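Long-range contacts in sgbp-b (Bacteroides uniformis, PDB 7K44), which probably binds xyloglucan at the bacterial cell surface, as a surface glycan-binding protein of a xyloglucan utilization locus: residues L100-L106 and T117-R121; A31-V37 and R50-F56; A123-I128 and T194-A199; L145-M150 and N173-T177; V131-P136 and V201-L207. One frame throughout, in Å; residues are numbered along the deposited sequence.

Interaction 1: L100-L106 and T117-R121; sequences LIDEGSL and TPFRR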
# COMPACT_ATOMS: atom_id res chain seq x y z
N LEU A 100 23.97 12.72 27.35
CA LEU A 100 23.80 11.77 26.26
C LEU A 100 24.15 12.39 24.92
O LEU A 100 23.81 13.54 24.63
CB LEU A 100 22.34 11.30 26.24
CG LEU A 100 22.02 10.13 25.32
CD1 LEU A 100 22.97 8.97 25.58
CD2 LEU A 100 20.58 9.71 25.53
N ILE A 101 24.84 11.61 24.09
CA ILE A 101 25.16 12.06 22.74
C ILE A 101 23.88 12.27 21.94
O ILE A 101 22.82 11.69 22.22
CB ILE A 101 26.08 11.04 22.05
CG1 ILE A 101 25.35 9.71 21.88
CG2 ILE A 101 27.37 10.86 22.83
CD1 ILE A 101 26.08 8.72 21.02
N ASP A 102 23.97 13.11 20.91
CA ASP A 102 22.81 13.36 20.06
C ASP A 102 22.59 12.23 19.06
O ASP A 102 21.44 11.89 18.75
CB ASP A 102 22.97 14.69 19.33
CG ASP A 102 22.70 15.88 20.23
OD1 ASP A 102 21.87 15.74 21.16
OD2 ASP A 102 23.31 16.94 20.01
N GLU A 103 23.67 11.66 18.53
CA GLU A 103 23.57 10.53 17.63
C GLU A 103 24.87 9.75 17.60
O GLU A 103 25.95 10.30 17.82
CB GLU A 103 23.16 10.92 16.20
CG GLU A 103 23.73 12.22 15.68
CD GLU A 103 23.16 12.58 14.31
OE1 GLU A 103 23.21 11.72 13.40
OE2 GLU A 103 22.63 13.70 14.15
N GLY A 104 24.74 8.46 17.32
CA GLY A 104 25.85 7.54 17.24
C GLY A 104 25.33 6.12 17.28
O GLY A 104 24.44 5.75 16.51
N SER A 105 25.85 5.31 18.20
CA SER A 105 25.44 3.93 18.33
C SER A 105 25.29 3.59 19.80
O SER A 105 25.93 4.19 20.67
CB SER A 105 26.42 2.94 17.67
OG SER A 105 26.69 3.29 16.31
N LEU A 106 24.40 2.64 20.08
CA LEU A 106 24.28 2.04 21.40
C LEU A 106 24.86 0.63 21.34
O LEU A 106 24.50 -0.14 20.44
CB LEU A 106 22.81 1.99 21.82
CG LEU A 106 22.46 1.34 23.15
CD1 LEU A 106 23.29 1.91 24.32
CD2 LEU A 106 20.98 1.53 23.42
N THR A 117 23.65 -0.84 17.63
CA THR A 117 22.50 -0.39 16.86
C THR A 117 22.60 1.12 16.74
O THR A 117 23.16 1.77 17.63
CB THR A 117 21.19 -0.79 17.56
OG1 THR A 117 20.07 -0.53 16.70
CG2 THR A 117 20.99 -0.03 18.88
N PRO A 118 22.09 1.70 15.66
CA PRO A 118 22.07 3.16 15.56
C PRO A 118 21.26 3.76 16.70
O PRO A 118 20.30 3.17 17.19
CB PRO A 118 21.39 3.42 14.21
CG PRO A 118 21.56 2.16 13.45
CD PRO A 118 21.52 1.06 14.46
N PHE A 119 21.67 4.95 17.13
CA PHE A 119 20.95 5.69 18.16
C PHE A 119 20.89 7.16 17.80
O PHE A 119 21.89 7.73 17.33
CB PHE A 119 21.61 5.55 19.56
CG PHE A 119 20.92 6.38 20.61
CD1 PHE A 119 19.73 5.96 21.17
CD2 PHE A 119 21.42 7.62 20.98
CE1 PHE A 119 19.07 6.73 22.10
CE2 PHE A 119 20.77 8.40 21.91
CZ PHE A 119 19.59 7.96 22.47
N ARG A 120 19.73 7.78 18.03
CA ARG A 120 19.61 9.23 18.06
C ARG A 120 18.59 9.62 19.11
O ARG A 120 17.66 8.87 19.41
CB ARG A 120 19.29 9.83 16.68
CG ARG A 120 18.19 9.14 15.94
CD ARG A 120 17.84 9.88 14.65
NE ARG A 120 17.29 11.21 14.91
CZ ARG A 120 17.69 12.31 14.29
NH1 ARG A 120 18.64 12.25 13.37
NH2 ARG A 120 17.13 13.48 14.59
N ARG A 121 18.78 10.81 19.69
CA ARG A 121 17.98 11.25 20.82
C ARG A 121 16.60 11.76 20.43
O ARG A 121 15.71 11.80 21.28
CB ARG A 121 18.66 12.39 21.57
CG ARG A 121 19.73 11.99 22.54
CD ARG A 121 20.05 13.15 23.48
NE ARG A 121 19.75 14.45 22.88
CZ ARG A 121 18.70 15.20 23.18
NH1 ARG A 121 17.82 14.79 24.09
NH2 ARG A 121 18.52 16.37 22.58
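F119 and L100 approach each other from opposite directions. The phenylalanine has CG anti to its backbone N (chi1 176°), and this carries the ring inward until F119 CZ lies 3.7 Å from L100 CD2. The carbonyl oxygen of I101 sits at the ring's edge, in its plane, while F64 meets the ring edge-to-face. R121 slides past L100 in the reverse sense, its CG packed against the leucine methyl CD2. Bent at its third torsion, the arginine swings its guanidinium round to D102. R121 NE meets D102 OD1 at 3.0 Å in a salt bridge, nearly along the C-O axis, with the oxygen in the guanidinium plane and the carboxylate turned 46° from it. NH1 of the same arginine bonds to the carbonyl of V43, which gives the group a second anchor. On the opposite side of the sheet from F119, E103 CB lies 4.0 Å from R120 CB; the opposite charges of these two are near but form no salt bridge, any attraction is probably weak, and R120 NE turns instead to T122 O. Between these side chains runs an antiparallel hairpin, G104 N bonding to F119 O and F119 N to G104 O, both 2.9 Å, and past the strand pairing R121 N still bonds to D102 O. Joined by backbone and side chain, D102 and R121 probably offset each other's charge beside the apolar L100-F119 contact.

Interaction 2: A31-V37 and R50-F56; sequences APYITRV and RIVGGNF
Y33 lies across the glycines of the facing strand. From CB, its CG takes the position between backbone N and carbonyl carbon (chi1 64°), which folds the ring over G53 and G54. Y33 CG is 4.2 Å from G54 N, and that nitrogen sits over the centre of the ring face. Y33 CD1 faces G54 O and Y33 CE1 reaches G54 CA at 3.5 Å, while on the other flank Y33 CE2 rests on G53 C and Y33 OH ends 3.5 Å from G53 O. A side chain on G54 would run into this ring. At the ring's edge, in its plane, comes N55 ND2, the amide turned 73° from the ring; it donates to A31 O at 3.1 Å from above the carbonyl plane. With an alanine here, A31 O is likely to lose this donor and the tyrosine edge its neighbour. Further along, R36 and V52 lie side by side, with V52 CG2 over the centre of the guanidinium face. On the reverse side of the sheet I34 CG1 meets I51 CG2 at 3.8 Å, and both isoleucines pack onto the second sheet, I34 on T117 and I51 on L106. V52 O accepts from both T35 N (2.6 Å) and R36 N (3.1 Å), which shifts the register by one residue. The arrangement is a classic beta bulge within an antiparallel hairpin, at the edge of a small beta sandwich.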
# COMPACT_ATOMS: atom_id res chain seq x y z
N ALA A 31 26.22 -15.31 19.78
CA ALA A 31 26.66 -13.93 19.91
C ALA A 31 25.47 -13.00 20.12
O ALA A 31 24.37 -13.28 19.65
CB ALA A 31 27.40 -13.51 18.64
N PRO A 32 25.67 -11.88 20.80
CA PRO A 32 24.55 -10.96 21.05
C PRO A 32 24.11 -10.26 19.78
O PRO A 32 24.88 -10.07 18.84
CB PRO A 32 25.13 -9.96 22.05
CG PRO A 32 26.59 -9.94 21.74
CD PRO A 32 26.94 -11.36 21.36
N TYR A 33 22.84 -9.87 19.76
CA TYR A 33 22.29 -9.07 18.69
C TYR A 33 21.24 -8.13 19.25
O TYR A 33 20.66 -8.37 20.32
CB TYR A 33 21.71 -9.93 17.56
CG TYR A 33 20.53 -10.78 17.96
CD1 TYR A 33 20.71 -12.01 18.59
CD2 TYR A 33 19.23 -10.37 17.70
CE1 TYR A 33 19.63 -12.79 18.95
CE2 TYR A 33 18.14 -11.14 18.06
CZ TYR A 33 18.35 -12.35 18.69
OH TYR A 33 17.27 -13.13 19.05
N ILE A 34 21.01 -7.03 18.54
CA ILE A 34 20.01 -6.04 18.91
C ILE A 34 18.98 -5.96 17.79
O ILE A 34 19.34 -5.70 16.64
CB ILE A 34 20.64 -4.66 19.18
CG1 ILE A 34 21.61 -4.73 20.36
CG2 ILE A 34 19.55 -3.64 19.46
CD1 ILE A 34 22.41 -3.45 20.56
N THR A 35 17.72 -6.20 18.13
CA THR A 35 16.62 -6.09 17.18
C THR A 35 16.10 -4.67 17.11
O THR A 35 15.85 -4.14 16.02
CB THR A 35 15.49 -7.03 17.61
OG1 THR A 35 15.98 -8.38 17.64
CG2 THR A 35 14.31 -6.92 16.65
N ARG A 36 15.92 -4.04 18.27
CA ARG A 36 15.34 -2.71 18.34
C ARG A 36 15.60 -2.19 19.75
O ARG A 36 16.01 -2.93 20.65
CB ARG A 36 13.84 -2.73 18.07
CG ARG A 36 13.07 -3.63 19.01
CD ARG A 36 11.57 -3.69 18.68
NE ARG A 36 10.90 -4.67 19.54
CZ ARG A 36 10.15 -4.35 20.59
NH1 ARG A 36 9.96 -3.08 20.92
NH2 ARG A 36 9.59 -5.31 21.32
N VAL A 37 15.34 -0.90 19.91
CA VAL A 37 15.40 -0.24 21.21
C VAL A 37 14.07 0.47 21.42
O VAL A 37 13.64 1.25 20.56
CB VAL A 37 16.56 0.76 21.27
CG1 VAL A 37 16.55 1.49 22.60
CG2 VAL A 37 17.87 0.02 21.08
N ARG A 50 14.78 0.35 26.57
CA ARG A 50 14.91 -1.10 26.64
C ARG A 50 15.55 -1.59 25.35
O ARG A 50 14.98 -1.42 24.27
CB ARG A 50 13.56 -1.78 26.86
CG ARG A 50 13.69 -3.25 27.23
CD ARG A 50 12.33 -3.94 27.30
NE ARG A 50 11.51 -3.45 28.41
CZ ARG A 50 10.29 -3.91 28.68
NH1 ARG A 50 9.76 -4.87 27.93
NH2 ARG A 50 9.60 -3.41 29.70
N ILE A 51 16.72 -2.22 25.47
CA ILE A 51 17.34 -2.88 24.33
C ILE A 51 16.71 -4.26 24.16
O ILE A 51 16.69 -5.06 25.09
CB ILE A 51 18.85 -3.01 24.53
CG1 ILE A 51 19.48 -1.64 24.77
CG2 ILE A 51 19.49 -3.71 23.33
CD1 ILE A 51 20.96 -1.72 25.16
N VAL A 52 16.20 -4.53 22.96
CA VAL A 52 15.53 -5.79 22.64
C VAL A 52 16.37 -6.54 21.62
O VAL A 52 16.66 -6.02 20.53
CB VAL A 52 14.11 -5.55 22.11
CG1 VAL A 52 13.46 -6.87 21.72
CG2 VAL A 52 13.29 -4.82 23.15
N GLY A 53 16.76 -7.77 21.96
CA GLY A 53 17.58 -8.55 21.06
C GLY A 53 17.67 -10.00 21.48
O GLY A 53 16.65 -10.70 21.53
N GLY A 54 18.87 -10.46 21.78
CA GLY A 54 19.05 -11.82 22.25
C GLY A 54 20.50 -12.08 22.60
O GLY A 54 21.41 -11.35 22.19
N ASN A 55 20.69 -13.14 23.39
CA ASN A 55 22.01 -13.65 23.74
C ASN A 55 22.83 -12.65 24.54
O ASN A 55 24.05 -12.55 24.38
CB ASN A 55 22.78 -14.15 22.52
CG ASN A 55 22.03 -15.22 21.77
OD1 ASN A 55 21.42 -16.11 22.37
ND2 ASN A 55 22.07 -15.15 20.44
N PHE A 56 22.17 -11.90 25.43
CA PHE A 56 22.90 -10.95 26.25
C PHE A 56 23.54 -11.64 27.46
O PHE A 56 23.33 -11.21 28.60
CB PHE A 56 22.00 -9.79 26.69
CG PHE A 56 21.42 -9.00 25.55
CD1 PHE A 56 22.20 -8.66 24.45
CD2 PHE A 56 20.10 -8.59 25.57
CE1 PHE A 56 21.66 -7.94 23.41
CE2 PHE A 56 19.55 -7.87 24.53
CZ PHE A 56 20.34 -7.54 23.44

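Interaction 3: A123-I128 and T194-A199; sequences ALPPSI and TMGGTA
P125 and P126 run beside the type I turn T194-G197, where strand 188-194 hands over to strand 197-204 in the IPT/TIG domain, an immunoglobulin-like beta sandwich. The two backbones come within 4.6 Å at the CA atoms of P125 and G197, yet they are joined through water rather than by direct bonds. One water donates to A123 O and G196 O, a second donates to L124 O while accepting from T194 OG1, and a third donates to P126 O and T198 O. G197 adopts backbone angles (145°/-161°) at which a CB would jam against the preceding carbonyl; at G196 it would strike L124 O. Within the turn, T194 OG1 accepts from G196 N at 3.1 Å, an ST turn. The hydroxyl sits between backbone N and carbonyl carbon (chi1 66°), a position from which it serves both G196 N and the second water. P126 slides past T194 in the opposite direction, its CD 3.5 Å from OG1 and its CB 4.0 Å from the methyl CG2. A valine in place of T194 would probably leave G196 N without its acceptor and break the water link to L124 O. CD of P126 also presses on G197 C at 3.4 Å. Beyond the prolines, I128, which also packs on I192, brings CG1 and CD1 alongside A199. A199 CB ends 3.4 Å from P126 O and 3.7 Å from S127 CA.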
# COMPACT_ATOMS: atom_id res chain seq x y z
N ALA A 123 13.23 12.01 17.55
CA ALA A 123 12.50 11.28 16.52
C ALA A 123 12.67 11.95 15.16
O ALA A 123 12.71 13.18 15.05
CB ALA A 123 11.02 11.23 16.87
N LEU A 124 12.82 11.13 14.12
CA LEU A 124 12.72 11.61 12.75
C LEU A 124 11.24 11.69 12.36
O LEU A 124 10.40 10.98 12.92
CB LEU A 124 13.42 10.63 11.82
CG LEU A 124 14.94 10.54 11.99
CD1 LEU A 124 15.50 9.34 11.25
CD2 LEU A 124 15.61 11.81 11.52
N PRO A 125 10.90 12.55 11.40
CA PRO A 125 9.52 12.59 10.92
C PRO A 125 9.18 11.30 10.20
O PRO A 125 10.08 10.62 9.66
CB PRO A 125 9.52 13.78 9.95
CG PRO A 125 10.92 13.87 9.47
CD PRO A 125 11.77 13.49 10.66
N PRO A 126 7.91 10.92 10.16
CA PRO A 126 7.52 9.73 9.41
C PRO A 126 7.55 10.02 7.92
O PRO A 126 7.51 11.17 7.47
CB PRO A 126 6.09 9.47 9.88
CG PRO A 126 5.54 10.86 10.16
CD PRO A 126 6.75 11.66 10.68
N SER A 127 7.63 8.95 7.14
CA SER A 127 7.57 9.06 5.69
C SER A 127 6.76 7.89 5.16
O SER A 127 6.68 6.84 5.80
CB SER A 127 8.97 9.07 5.06
OG SER A 127 9.76 8.00 5.54
N ILE A 128 6.15 8.09 4.00
CA ILE A 128 5.35 7.07 3.33
C ILE A 128 5.98 6.78 1.98
O ILE A 128 6.20 7.70 1.18
CB ILE A 128 3.90 7.52 3.16
CG1 ILE A 128 3.23 7.64 4.52
CG2 ILE A 128 3.15 6.53 2.26
CD1 ILE A 128 1.97 8.51 4.53
N THR A 194 2.73 11.52 13.51
CA THR A 194 3.30 10.96 14.72
C THR A 194 3.77 12.12 15.60
O THR A 194 3.72 13.29 15.20
CB THR A 194 4.50 10.07 14.39
OG1 THR A 194 5.54 10.88 13.83
CG2 THR A 194 4.13 8.99 13.38
N MET A 195 4.26 11.78 16.79
CA MET A 195 4.88 12.79 17.63
C MET A 195 6.09 13.43 16.96
O MET A 195 6.48 14.55 17.32
CB MET A 195 5.25 12.20 19.00
CG MET A 195 4.03 11.81 19.82
SD MET A 195 2.98 13.22 20.20
CE MET A 195 4.00 14.11 21.37
N GLY A 196 6.68 12.76 15.96
CA GLY A 196 7.82 13.27 15.23
C GLY A 196 7.52 14.12 14.01
O GLY A 196 8.44 14.71 13.45
N GLY A 197 6.27 14.16 13.55
CA GLY A 197 5.92 14.96 12.39
C GLY A 197 4.84 14.29 11.57
O GLY A 197 4.13 13.41 12.05
N THR A 198 4.74 14.72 10.31
CA THR A 198 3.65 14.32 9.43
C THR A 198 4.19 13.92 8.07
O THR A 198 5.07 14.58 7.51
CB THR A 198 2.62 15.45 9.27
OG1 THR A 198 2.05 15.76 10.55
CG2 THR A 198 1.50 15.03 8.31
N ALA A 199 3.67 12.81 7.56
CA ALA A 199 3.93 12.37 6.20
C ALA A 199 2.64 12.49 5.41
O ALA A 199 1.57 12.13 5.92
CB ALA A 199 4.39 10.91 6.17
O HOH W 1 10.86 15.31 14.03
O HOH W 2 8.09 9.83 13.42
O HOH W 3 7.77 13.76 6.75

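Interaction 4: L145-M150 and N173-T177; sequences LGQNFM and NDMLT
Two backbone bonds tie the segments together. G146 N donates to D174 O at 3.0 Å, a straight bond (169°) that arrives from well above the carbonyl plane. F149 N reaches N173 O at 2.9 Å in the carbonyl plane, on a lone pair. Around that second bond the phenylalanine folds back on its partner: CG lies anti to the carbonyl carbon (chi1 -69°), which brings F149 CB to 3.3 Å from N173 O and sets CD2 and CE2 near M175 N. Antiparallel pairing reaches as far as L145 with M175, on strands 141-147 and 175-179 of one sheet in the immunoglobulin-like IPT/TIG domain; past it the chain from N148 to M150 leaves the strand and turns round N173. Over one face of the F149 ring stands L176, crossing at about a right angle, with CD2 4.1 Å from the ring centroid in a CH-pi contact; over the opposite face is Q147 N. A CB on G146 would strike the ring's CZ. V144 and V169 of the same sheet also touch F149, while L176 reaches I152 and I155 of the other sheet, so the pair faces the interior. On the outer side, Q147 and D174 lie alongside each other, and D174 OD1 is bonded to S170 OG. M150 crosses N173 at about a right angle, its CE 3.8 Å from the amide oxygen OD1.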
# COMPACT_ATOMS: atom_id res chain seq x y z
N LEU A 145 3.41 1.42 3.65
CA LEU A 145 4.83 1.20 3.89
C LEU A 145 5.52 2.55 4.05
O LEU A 145 5.19 3.51 3.36
CB LEU A 145 5.50 0.48 2.72
CG LEU A 145 4.98 -0.90 2.31
CD1 LEU A 145 5.96 -1.57 1.37
CD2 LEU A 145 4.77 -1.74 3.53
N GLY A 146 6.48 2.62 4.97
CA GLY A 146 7.20 3.86 5.16
C GLY A 146 8.25 3.71 6.23
O GLY A 146 8.75 2.60 6.44
N GLN A 147 8.59 4.80 6.91
CA GLN A 147 9.59 4.75 7.96
C GLN A 147 9.14 5.63 9.11
O GLN A 147 8.44 6.63 8.91
CB GLN A 147 10.96 5.24 7.47
CG GLN A 147 11.58 4.42 6.35
CD GLN A 147 11.97 3.02 6.79
OE1 GLN A 147 12.21 2.77 7.97
NE2 GLN A 147 12.03 2.09 5.84
N ASN A 148 9.56 5.25 10.33
CA ASN A 148 9.38 6.07 11.52
C ASN A 148 7.91 6.27 11.90
O ASN A 148 7.47 7.38 12.21
CB ASN A 148 10.15 7.38 11.42
CG ASN A 148 11.62 7.14 11.28
OD1 ASN A 148 12.24 6.56 12.17
ND2 ASN A 148 12.19 7.52 10.14
N PHE A 149 7.16 5.17 11.91
CA PHE A 149 5.75 5.16 12.29
C PHE A 149 5.52 5.04 13.80
O PHE A 149 4.42 4.69 14.24
CB PHE A 149 5.01 4.02 11.56
CG PHE A 149 4.86 4.21 10.07
CD1 PHE A 149 4.94 5.47 9.49
CD2 PHE A 149 4.62 3.12 9.25
CE1 PHE A 149 4.79 5.62 8.11
CE2 PHE A 149 4.46 3.26 7.88
CZ PHE A 149 4.54 4.52 7.30
N MET A 150 6.53 5.31 14.62
CA MET A 150 6.39 5.24 16.06
C MET A 150 5.53 6.40 16.57
O MET A 150 5.54 7.50 16.02
CB MET A 150 7.77 5.39 16.68
CG MET A 150 8.53 6.57 16.05
SD MET A 150 10.30 6.40 15.92
CE MET A 150 10.45 5.10 14.71
N ASN A 173 8.43 -0.31 12.79
CA ASN A 173 7.79 0.99 12.53
C ASN A 173 7.86 1.39 11.06
O ASN A 173 7.90 2.58 10.74
CB ASN A 173 8.34 2.09 13.45
CG ASN A 173 8.13 1.78 14.92
OD1 ASN A 173 9.09 1.65 15.68
ND2 ASN A 173 6.88 1.68 15.32
N ASP A 174 7.87 0.41 10.16
CA ASP A 174 7.98 0.67 8.72
C ASP A 174 6.77 0.17 7.94
O ASP A 174 6.79 0.20 6.71
CB ASP A 174 9.26 0.06 8.14
CG ASP A 174 9.33 -1.44 8.34
OD1 ASP A 174 8.43 -2.00 9.00
OD2 ASP A 174 10.29 -2.06 7.84
N MET A 175 5.73 -0.29 8.63
CA MET A 175 4.54 -0.80 7.97
C MET A 175 3.37 -0.66 8.93
O MET A 175 3.53 -0.86 10.14
CB MET A 175 4.71 -2.28 7.60
CG MET A 175 3.71 -2.79 6.59
SD MET A 175 2.91 -4.31 7.10
CE MET A 175 1.83 -3.66 8.36
N LEU A 176 2.21 -0.29 8.41
CA LEU A 176 1.03 -0.28 9.25
C LEU A 176 -0.18 -0.69 8.43
O LEU A 176 -0.16 -0.60 7.19
CB LEU A 176 0.80 1.05 10.00
CG LEU A 176 0.60 2.33 9.20
CD1 LEU A 176 -0.81 2.43 8.65
CD2 LEU A 176 0.90 3.54 10.06
N THR A 177 -1.21 -1.13 9.12
CA THR A 177 -2.51 -1.37 8.52
C THR A 177 -3.57 -0.63 9.31
O THR A 177 -3.41 -0.37 10.50
CB THR A 177 -2.86 -2.87 8.46
OG1 THR A 177 -2.91 -3.39 9.79
CG2 THR A 177 -1.85 -3.63 7.66

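Interaction 5: V131-P136 and V201-L207; sequences VSSMMP and VPGFYPL
The rings of Y205 and F204 each receive the loop 131-136 in a different way. M135 CG lies over one face of the Y205 ring, 3.9 Å from its centroid in a CH-pi contact, with SD farther out above the same ring at 5.0 Å as a Met-aromatic pair. At the edge of that ring, in plane, sit P136 O, 3.4 Å from Y205 CE1, and L207 CD1. F204 takes M134 O over one face, offset toward the rim, while M134 SD stands at its edge, again a Met-aromatic contact. P136 and F204 approach from opposite directions, P136 CD meeting F204 CZ at 3.6 Å. This is one end of the IPT/TIG sandwich, where strand 197-204 leaves the domain's sheet through a G1 beta bulge, G203 and F204 both facing C188, near the junction with the sheets of the C-terminal part, which include strand 371-384. One direct hydrogen bond links the segments: Y205 N donates to M134 O at 2.7 Å, nearly along the C=O axis. The loop keeps its own shape by an ST turn, S133 OG accepting from M135 N; the same hydroxyl bonds to E288 of strand 283-291. M135 extends with CG anti to the backbone N (chi1 -163°), then bends at its last torsion so that CE rests on P206 and L207; N379 and R381 also touch it. M134 instead curls at both later torsions toward the bulge. M134 CE comes to 4.0 Å from V201 CG1 and 3.3 Å from G203 O.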
# COMPACT_ATOMS: atom_id res chain seq x y z
N VAL A 131 1.42 2.88 -0.70
CA VAL A 131 0.10 2.68 -0.12
C VAL A 131 -0.61 1.61 -0.95
O VAL A 131 -0.45 1.54 -2.17
CB VAL A 131 -0.74 3.98 -0.08
CG1 VAL A 131 -2.00 3.78 0.75
CG2 VAL A 131 0.07 5.12 0.49
N SER A 132 -1.39 0.76 -0.27
CA SER A 132 -1.98 -0.38 -0.95
C SER A 132 -2.99 0.05 -2.01
O SER A 132 -3.09 -0.60 -3.06
CB SER A 132 -2.55 -1.34 0.10
OG SER A 132 -3.62 -0.76 0.79
N SER A 133 -3.70 1.16 -1.80
CA SER A 133 -4.57 1.66 -2.84
C SER A 133 -4.76 3.15 -2.61
O SER A 133 -4.74 3.61 -1.46
CB SER A 133 -5.92 0.96 -2.83
OG SER A 133 -6.81 1.57 -3.76
N MET A 134 -4.92 3.90 -3.70
CA MET A 134 -5.25 5.32 -3.58
C MET A 134 -6.74 5.55 -3.46
O MET A 134 -7.17 6.69 -3.29
CB MET A 134 -4.71 6.11 -4.77
CG MET A 134 -3.20 6.13 -4.86
SD MET A 134 -2.40 7.16 -3.59
CE MET A 134 -2.47 8.77 -4.39
N MET A 135 -7.54 4.49 -3.53
CA MET A 135 -8.99 4.61 -3.38
C MET A 135 -9.54 3.40 -2.64
O MET A 135 -10.37 2.65 -3.15
CB MET A 135 -9.67 4.80 -4.75
CG MET A 135 -11.07 5.33 -4.60
SD MET A 135 -11.86 5.70 -6.18
CE MET A 135 -11.05 7.22 -6.61
N PRO A 136 -9.11 3.19 -1.39
CA PRO A 136 -9.58 2.01 -0.65
C PRO A 136 -11.08 2.08 -0.37
O PRO A 136 -11.64 3.14 -0.07
CB PRO A 136 -8.78 2.06 0.66
CG PRO A 136 -7.68 3.02 0.40
CD PRO A 136 -8.19 4.01 -0.58
N VAL A 201 0.61 12.06 1.52
CA VAL A 201 0.50 11.53 0.16
C VAL A 201 -0.57 12.33 -0.56
O VAL A 201 -1.77 12.14 -0.29
CB VAL A 201 0.15 10.04 0.15
CG1 VAL A 201 -0.02 9.54 -1.29
CG2 VAL A 201 1.20 9.23 0.88
N PRO A 202 -0.22 13.22 -1.48
CA PRO A 202 -1.24 13.96 -2.24
C PRO A 202 -1.86 13.07 -3.31
O PRO A 202 -1.34 12.00 -3.65
CB PRO A 202 -0.44 15.09 -2.88
CG PRO A 202 0.92 14.49 -3.07
CD PRO A 202 1.15 13.57 -1.91
N GLY A 203 -2.98 13.53 -3.85
CA GLY A 203 -3.66 12.77 -4.89
C GLY A 203 -4.46 11.60 -4.38
O GLY A 203 -4.93 10.78 -5.18
N PHE A 204 -4.64 11.49 -3.07
CA PHE A 204 -5.37 10.37 -2.49
C PHE A 204 -6.87 10.51 -2.73
O PHE A 204 -7.43 11.61 -2.79
CB PHE A 204 -5.07 10.32 -0.98
CG PHE A 204 -5.58 9.08 -0.32
CD1 PHE A 204 -4.94 7.86 -0.50
CD2 PHE A 204 -6.67 9.13 0.52
CE1 PHE A 204 -5.41 6.72 0.12
CE2 PHE A 204 -7.15 8.00 1.14
CZ PHE A 204 -6.52 6.79 0.94
N TYR A 205 -7.53 9.37 -2.91
CA TYR A 205 -8.97 9.31 -3.16
C TYR A 205 -9.46 10.18 -4.32
O TYR A 205 -10.32 11.04 -4.14
CB TYR A 205 -9.76 9.59 -1.89
CG TYR A 205 -10.87 8.57 -1.71
CD1 TYR A 205 -10.60 7.32 -1.16
CD2 TYR A 205 -12.15 8.85 -2.13
CE1 TYR A 205 -11.62 6.38 -1.02
CE2 TYR A 205 -13.17 7.91 -2.00
CZ TYR A 205 -12.89 6.68 -1.44
OH TYR A 205 -13.90 5.75 -1.31
N PRO A 206 -8.94 9.95 -5.54
CA PRO A 206 -9.22 10.83 -6.70
C PRO A 206 -10.59 10.57 -7.33
O PRO A 206 -10.74 10.15 -8.49
CB PRO A 206 -8.07 10.50 -7.65
CG PRO A 206 -7.76 9.07 -7.36
CD PRO A 206 -7.97 8.89 -5.87
N LEU A 207 -11.63 10.87 -6.56
CA LEU A 207 -13.00 10.64 -7.04
C LEU A 207 -13.31 11.46 -8.29
O LEU A 207 -14.10 11.02 -9.13
CB LEU A 207 -14.01 11.00 -5.95
CG LEU A 207 -14.12 10.03 -4.78
CD1 LEU A 207 -15.17 10.53 -3.80
CD2 LEU A 207 -14.46 8.65 -5.31

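Overall arrangement
Interactions 1 and 2 pair hairpins from the two facing sheets of the N-terminal sandwich and meet directly in its interior through apolar side chains, among them T117 on V37. Interactions 3, 4 and 5 belong to the following IPT/TIG domain. There 3 and 4 adjoin through the neighbouring strands 127-131 and 141-147, whereas 3 and 5 share strand 197-204 and touch at I128 and V201. All five are partly buried, but 5 has the largest share of buried residues. Direct backbone bonding dominates 1 and 2, water bridges serve 3, two backbone bonds combine with a buried phenylalanine under a leucine in 4, and methionine-aromatic packing marks 5; the salt bridge is peculiar to 1.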